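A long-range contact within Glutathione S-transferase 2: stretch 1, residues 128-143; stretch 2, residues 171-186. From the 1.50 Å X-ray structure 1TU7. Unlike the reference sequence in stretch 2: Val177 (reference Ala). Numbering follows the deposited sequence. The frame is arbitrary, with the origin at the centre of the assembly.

Stretch 1 128-143: FEKLLATRGNGRNLIL
Stretch 2, residues 171-186: KFPLLKVFHQRMKDRP

The carboxylate of Glu129 accepts two backbone hydrogen bonds from the first turn of the helix in stretch 2, reaching it from a distant part of the chain. Leu174 N donates to Glu129 OE1 at 2.8 Å, and Leu175 N donates to Glu129 OE2 at 2.9 Å. In the first turn of a helix these amides have no carbonyl partner within the helix, so a negative side chain suits them. Glu129 reaches them with chi1 t (178°) and chi2 p (78°).

Stretch 1 opens within a helix that begins earlier in the chain and includes 128-131, makes a type I turn from Leu132 to Arg135, and continues as loop. Gly136, Asn137 and Gly138 all have positive phi, near 60°. The helix of stretch 2 starts at Pro173, after Phe172 at the N-cap position, and runs through Arg181. The helix axes approach to 8.9 Å, with 76° between their N-to-C directions. The CA atoms of Glu129 and Leu175 lie 5.9 Å apart, and those of Asn140 and Phe178 6.6 Å.

Leu174 (m, t) points toward stretch 1. Leu174 CD1 lies 4.0 Å from Ala133 CB, and Leu174 CD2 lies 3.6 Å from Gly138 O. A CB on Gly138 would come within 3.0 Å of Leu174 CD1, a clash. Leu174 CD2 also covers one face of the Arg139 guanidinium, 4.1 Å from Arg139 CZ.

Leu132 (t, p) packs its CD2 against Leu175 CD2 at 4.0 Å and Phe178 CB at 4.1 Å. Further along, Leu141 (m, t) places CD2 4.0 Å from Phe178 CE2 and 3.8 Å from Met182 SD. Phe178 has chi1 t, and Asn140 O sits at its ring edge, 3.5 Å from Phe178 CD2.

Two waters bridge the stretches. The O of water 1 donates to Gly138 O (2.7 Å) and Leu174 O (2.8 Å). The O of water 2 donates to Asn140 O (2.8 Å) and accepts from Arg181 NE (2.7 Å). Arg181 (t, t, m) also brings NH1 to 3.1 Å from Arg139 O.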

# COMPACT_ATOMS: atom_id res chain seq x y z
N PHE A 128 16.28 -4.17 -4.47
CA PHE A 128 15.90 -5.43 -3.82
C PHE A 128 17.08 -6.37 -3.54
O PHE A 128 17.09 -7.03 -2.51
CB PHE A 128 14.84 -6.17 -4.61
CG PHE A 128 13.57 -5.45 -4.70
CD1 PHE A 128 13.16 -4.88 -5.86
CD2 PHE A 128 12.78 -5.30 -3.56
CE1 PHE A 128 11.96 -4.20 -5.91
CE2 PHE A 128 11.60 -4.64 -3.61
CZ PHE A 128 11.21 -4.07 -4.79
N GLU A 129 18.01 -6.47 -4.48
CA GLU A 129 19.17 -7.30 -4.32
C GLU A 129 19.94 -6.83 -3.08
O GLU A 129 20.41 -7.65 -2.28
CB GLU A 129 20.03 -7.22 -5.58
CG GLU A 129 21.33 -8.01 -5.55
CD GLU A 129 21.17 -9.49 -5.79
OE1 GLU A 129 22.17 -10.22 -5.66
OE2 GLU A 129 20.07 -9.95 -6.13
N LYS A 130 20.07 -5.52 -2.92
CA LYS A 130 20.75 -4.91 -1.79
C LYS A 130 19.99 -5.15 -0.47
O LYS A 130 20.58 -5.49 0.54
CB LYS A 130 21.01 -3.42 -2.03
CG LYS A 130 21.75 -2.68 -0.91
CD LYS A 130 22.18 -1.31 -1.37
CE LYS A 130 23.06 -0.62 -0.32
NZ LYS A 130 23.52 0.74 -0.72
N LEU A 131 18.68 -4.95 -0.50
CA LEU A 131 17.89 -5.03 0.73
C LEU A 131 17.78 -6.47 1.19
O LEU A 131 17.88 -6.75 2.38
CB LEU A 131 16.52 -4.44 0.50
CG LEU A 131 15.80 -3.57 1.51
CD1 LEU A 131 14.26 -3.72 1.40
CD2 LEU A 131 16.38 -3.49 2.90
N LEU A 132 17.61 -7.39 0.25
CA LEU A 132 17.45 -8.79 0.61
C LEU A 132 18.65 -9.30 1.44
O LEU A 132 18.46 -10.13 2.34
CB LEU A 132 17.24 -9.63 -0.64
CG LEU A 132 17.06 -11.12 -0.45
CD1 LEU A 132 15.79 -11.42 0.35
CD2 LEU A 132 16.97 -11.78 -1.80
N ALA A 133 19.84 -8.76 1.17
CA ALA A 133 21.06 -9.16 1.85
C ALA A 133 21.03 -8.92 3.35
O ALA A 133 21.82 -9.49 4.09
CB ALA A 133 22.23 -8.39 1.25
N THR A 134 20.12 -8.08 3.83
CA THR A 134 20.22 -7.63 5.22
C THR A 134 19.89 -8.69 6.24
O THR A 134 20.24 -8.53 7.40
CB THR A 134 19.40 -6.37 5.52
OG1 THR A 134 18.02 -6.64 5.31
CG2 THR A 134 19.74 -5.18 4.62
N ARG A 135 19.20 -9.75 5.83
CA ARG A 135 18.89 -10.86 6.74
C ARG A 135 19.32 -12.14 6.09
O ARG A 135 19.06 -12.36 4.94
CB ARG A 135 17.40 -10.89 7.09
CG ARG A 135 17.00 -9.65 7.86
CD ARG A 135 15.56 -9.59 8.28
NE ARG A 135 15.23 -8.40 9.07
CZ ARG A 135 15.17 -8.34 10.41
NH1 ARG A 135 15.44 -9.38 11.17
NH2 ARG A 135 14.82 -7.19 10.99
N GLY A 136 20.03 -13.00 6.83
CA GLY A 136 20.45 -14.28 6.32
C GLY A 136 21.39 -14.17 5.15
O GLY A 136 21.47 -15.08 4.32
N ASN A 137 22.06 -13.04 5.06
CA ASN A 137 22.94 -12.71 3.94
C ASN A 137 22.21 -12.68 2.62
O ASN A 137 22.81 -12.75 1.55
CB ASN A 137 24.10 -13.70 3.87
CG ASN A 137 24.94 -13.68 5.12
OD1 ASN A 137 25.68 -12.75 5.35
ND2 ASN A 137 24.83 -14.71 5.93
N GLY A 138 20.88 -12.60 2.70
CA GLY A 138 20.05 -12.70 1.52
C GLY A 138 20.05 -14.03 0.81
O GLY A 138 19.61 -14.11 -0.32
N ARG A 139 20.50 -15.08 1.48
CA ARG A 139 20.73 -16.37 0.87
C ARG A 139 19.60 -17.36 1.10
O ARG A 139 19.65 -18.49 0.63
CB ARG A 139 22.04 -16.96 1.41
CG ARG A 139 23.22 -16.09 1.04
CD ARG A 139 24.43 -16.83 0.51
NE ARG A 139 25.34 -15.94 -0.20
CZ ARG A 139 25.56 -15.92 -1.52
NH1 ARG A 139 24.90 -16.72 -2.36
NH2 ARG A 139 26.45 -15.06 -2.02
N ASN A 140 18.57 -16.92 1.81
CA ASN A 140 17.41 -17.76 2.06
C ASN A 140 16.14 -16.97 1.75
O ASN A 140 15.87 -16.66 0.60
CB ASN A 140 17.50 -18.36 3.48
CG ASN A 140 16.64 -19.62 3.68
OD1 ASN A 140 16.75 -20.31 4.73
ND2 ASN A 140 15.86 -19.95 2.71
N LEU A 141 15.36 -16.63 2.76
CA LEU A 141 14.12 -15.87 2.57
C LEU A 141 14.27 -14.46 3.11
O LEU A 141 15.31 -14.06 3.66
CB LEU A 141 12.94 -16.61 3.21
CG LEU A 141 12.78 -18.07 2.75
CD1 LEU A 141 11.75 -18.83 3.61
CD2 LEU A 141 12.43 -18.10 1.27
N ILE A 142 13.21 -13.64 3.02
CA ILE A 142 13.35 -12.25 3.41
C ILE A 142 13.75 -12.10 4.87
O ILE A 142 14.58 -11.27 5.20
CB ILE A 142 12.07 -11.47 3.03
CG1 ILE A 142 12.04 -11.24 1.52
CG2 ILE A 142 11.99 -10.13 3.74
CD1 ILE A 142 10.70 -10.79 1.00
N LEU A 143 13.21 -12.93 5.75
CA LEU A 143 13.58 -12.85 7.17
C LEU A 143 14.72 -13.78 7.55
O LEU A 143 15.12 -13.82 8.72
CB LEU A 143 12.37 -13.13 8.08
CG LEU A 143 11.35 -12.00 8.12
CD1 LEU A 143 10.15 -12.41 9.02
CD2 LEU A 143 12.01 -10.69 8.60
N LYS A 171 22.12 -10.40 -13.48
CA LYS A 171 23.07 -9.64 -12.69
C LYS A 171 22.72 -9.53 -11.21
O LYS A 171 23.39 -8.82 -10.45
CB LYS A 171 23.23 -8.24 -13.30
CG LYS A 171 23.71 -8.26 -14.75
CD LYS A 171 24.12 -6.87 -15.23
CE LYS A 171 24.60 -6.90 -16.69
NZ LYS A 171 24.94 -8.28 -17.15
N PHE A 172 21.68 -10.25 -10.78
CA PHE A 172 21.19 -10.16 -9.40
C PHE A 172 21.10 -11.55 -8.80
O PHE A 172 20.07 -12.18 -8.79
CB PHE A 172 19.83 -9.46 -9.40
CG PHE A 172 19.88 -8.11 -10.02
CD1 PHE A 172 19.28 -7.87 -11.24
CD2 PHE A 172 20.57 -7.07 -9.41
CE1 PHE A 172 19.34 -6.62 -11.82
CE2 PHE A 172 20.65 -5.82 -9.99
CZ PHE A 172 20.03 -5.59 -11.19
N PRO A 173 22.23 -12.08 -8.35
CA PRO A 173 22.28 -13.48 -7.94
C PRO A 173 21.44 -13.83 -6.71
O PRO A 173 20.89 -14.94 -6.64
CB PRO A 173 23.78 -13.71 -7.71
CG PRO A 173 24.32 -12.35 -7.47
CD PRO A 173 23.53 -11.41 -8.26
N LEU A 174 21.35 -12.94 -5.74
CA LEU A 174 20.50 -13.22 -4.58
C LEU A 174 19.03 -13.31 -5.01
O LEU A 174 18.31 -14.21 -4.60
CB LEU A 174 20.65 -12.19 -3.48
CG LEU A 174 22.05 -12.03 -2.88
CD1 LEU A 174 22.08 -10.91 -1.86
CD2 LEU A 174 22.51 -13.30 -2.25
N LEU A 175 18.59 -12.42 -5.88
CA LEU A 175 17.22 -12.47 -6.37
C LEU A 175 16.95 -13.68 -7.22
O LEU A 175 15.90 -14.31 -7.11
CB LEU A 175 16.88 -11.22 -7.14
CG LEU A 175 16.86 -9.92 -6.35
CD1 LEU A 175 16.59 -8.73 -7.27
CD2 LEU A 175 15.85 -9.98 -5.23
N LYS A 176 17.90 -14.02 -8.10
CA LYS A 176 17.74 -15.16 -8.99
C LYS A 176 17.62 -16.45 -8.14
O LYS A 176 16.73 -17.26 -8.41
CB LYS A 176 18.92 -15.25 -9.96
CG LYS A 176 18.75 -16.37 -11.01
CD LYS A 176 19.98 -16.50 -11.90
CE LYS A 176 19.88 -17.66 -12.85
NZ LYS A 176 18.86 -17.44 -13.87
N VAL A 177 18.48 -16.59 -7.14
CA VAL A 177 18.46 -17.78 -6.28
C VAL A 177 17.19 -17.82 -5.42
O VAL A 177 16.59 -18.88 -5.23
CB VAL A 177 19.74 -17.84 -5.42
CG1 VAL A 177 19.69 -18.94 -4.41
CG2 VAL A 177 20.90 -18.04 -6.36
N PHE A 178 16.78 -16.65 -4.94
CA PHE A 178 15.55 -16.56 -4.16
C PHE A 178 14.33 -17.00 -4.99
O PHE A 178 13.47 -17.73 -4.52
CB PHE A 178 15.36 -15.15 -3.60
CG PHE A 178 13.99 -14.90 -3.03
CD1 PHE A 178 12.94 -14.44 -3.83
CD2 PHE A 178 13.73 -15.14 -1.70
CE1 PHE A 178 11.69 -14.26 -3.29
CE2 PHE A 178 12.48 -14.96 -1.18
CZ PHE A 178 11.45 -14.50 -1.97
N HIS A 179 14.23 -16.48 -6.21
CA HIS A 179 13.12 -16.83 -7.07
C HIS A 179 13.09 -18.34 -7.30
O HIS A 179 12.02 -18.94 -7.23
CB HIS A 179 13.20 -16.04 -8.40
CG HIS A 179 12.35 -16.63 -9.47
ND1 HIS A 179 11.05 -16.25 -9.70
CD2 HIS A 179 12.62 -17.62 -10.35
CE1 HIS A 179 10.56 -16.99 -10.68
NE2 HIS A 179 11.50 -17.81 -11.10
N GLN A 180 14.24 -18.95 -7.52
CA GLN A 180 14.26 -20.39 -7.77
C GLN A 180 13.95 -21.13 -6.49
O GLN A 180 13.30 -22.16 -6.53
CB GLN A 180 15.63 -20.84 -8.35
CG GLN A 180 15.58 -22.30 -8.90
CD GLN A 180 14.57 -22.47 -10.03
OE1 GLN A 180 14.64 -21.75 -11.02
NE2 GLN A 180 13.62 -23.43 -9.90
N ARG A 181 14.42 -20.62 -5.35
CA ARG A 181 14.16 -21.27 -4.07
C ARG A 181 12.67 -21.34 -3.77
O ARG A 181 12.14 -22.36 -3.33
CB ARG A 181 14.90 -20.53 -2.97
CG ARG A 181 14.70 -21.11 -1.59
CD ARG A 181 15.46 -20.38 -0.50
NE ARG A 181 16.89 -20.27 -0.80
CZ ARG A 181 17.79 -21.25 -0.78
NH1 ARG A 181 19.06 -20.95 -1.08
NH2 ARG A 181 17.47 -22.52 -0.48
N MET A 182 11.98 -20.23 -4.05
CA MET A 182 10.53 -20.19 -3.86
C MET A 182 9.81 -21.15 -4.78
O MET A 182 8.90 -21.89 -4.37
CB MET A 182 10.04 -18.77 -4.08
CG MET A 182 10.45 -17.85 -2.92
SD MET A 182 9.62 -18.18 -1.33
CE MET A 182 7.92 -17.75 -1.76
N LYS A 183 10.23 -21.17 -6.04
CA LYS A 183 9.59 -22.00 -7.05
C LYS A 183 9.81 -23.47 -6.72
O LYS A 183 9.02 -24.32 -7.10
CB LYS A 183 10.14 -21.68 -8.44
CG LYS A 183 9.25 -22.14 -9.59
CD LYS A 183 9.80 -21.61 -10.90
CE LYS A 183 9.31 -22.35 -12.14
NZ LYS A 183 9.84 -21.67 -13.35
N ASP A 184 10.87 -23.77 -5.98
CA ASP A 184 11.21 -25.15 -5.64
C ASP A 184 10.47 -25.64 -4.41
O ASP A 184 10.50 -26.85 -4.10
CB ASP A 184 12.71 -25.29 -5.41
CG ASP A 184 13.51 -25.33 -6.69
OD1 ASP A 184 14.76 -25.20 -6.57
OD2 ASP A 184 13.00 -25.46 -7.81
N ARG A 185 9.82 -24.76 -3.66
CA ARG A 185 9.00 -25.22 -2.55
C ARG A 185 7.94 -26.15 -3.12
O ARG A 185 7.34 -25.83 -4.13
CB ARG A 185 8.39 -24.05 -1.81
CG ARG A 185 9.45 -23.15 -1.19
CD ARG A 185 8.90 -21.88 -0.61
NE ARG A 185 8.02 -22.09 0.54
CZ ARG A 185 8.41 -22.19 1.80
NH1 ARG A 185 9.68 -22.12 2.11
NH2 ARG A 185 7.51 -22.31 2.74
N PRO A 186 7.75 -27.34 -2.55
CA PRO A 186 6.95 -28.34 -3.25
C PRO A 186 5.54 -27.94 -3.68
O PRO A 186 5.13 -28.26 -4.80
CB PRO A 186 6.91 -29.50 -2.26
CG PRO A 186 8.23 -29.40 -1.59
CD PRO A 186 8.34 -27.88 -1.30
O HOH W 1 19.16 -15.73 -2.42
O HOH W 2 17.30 -17.67 -1.58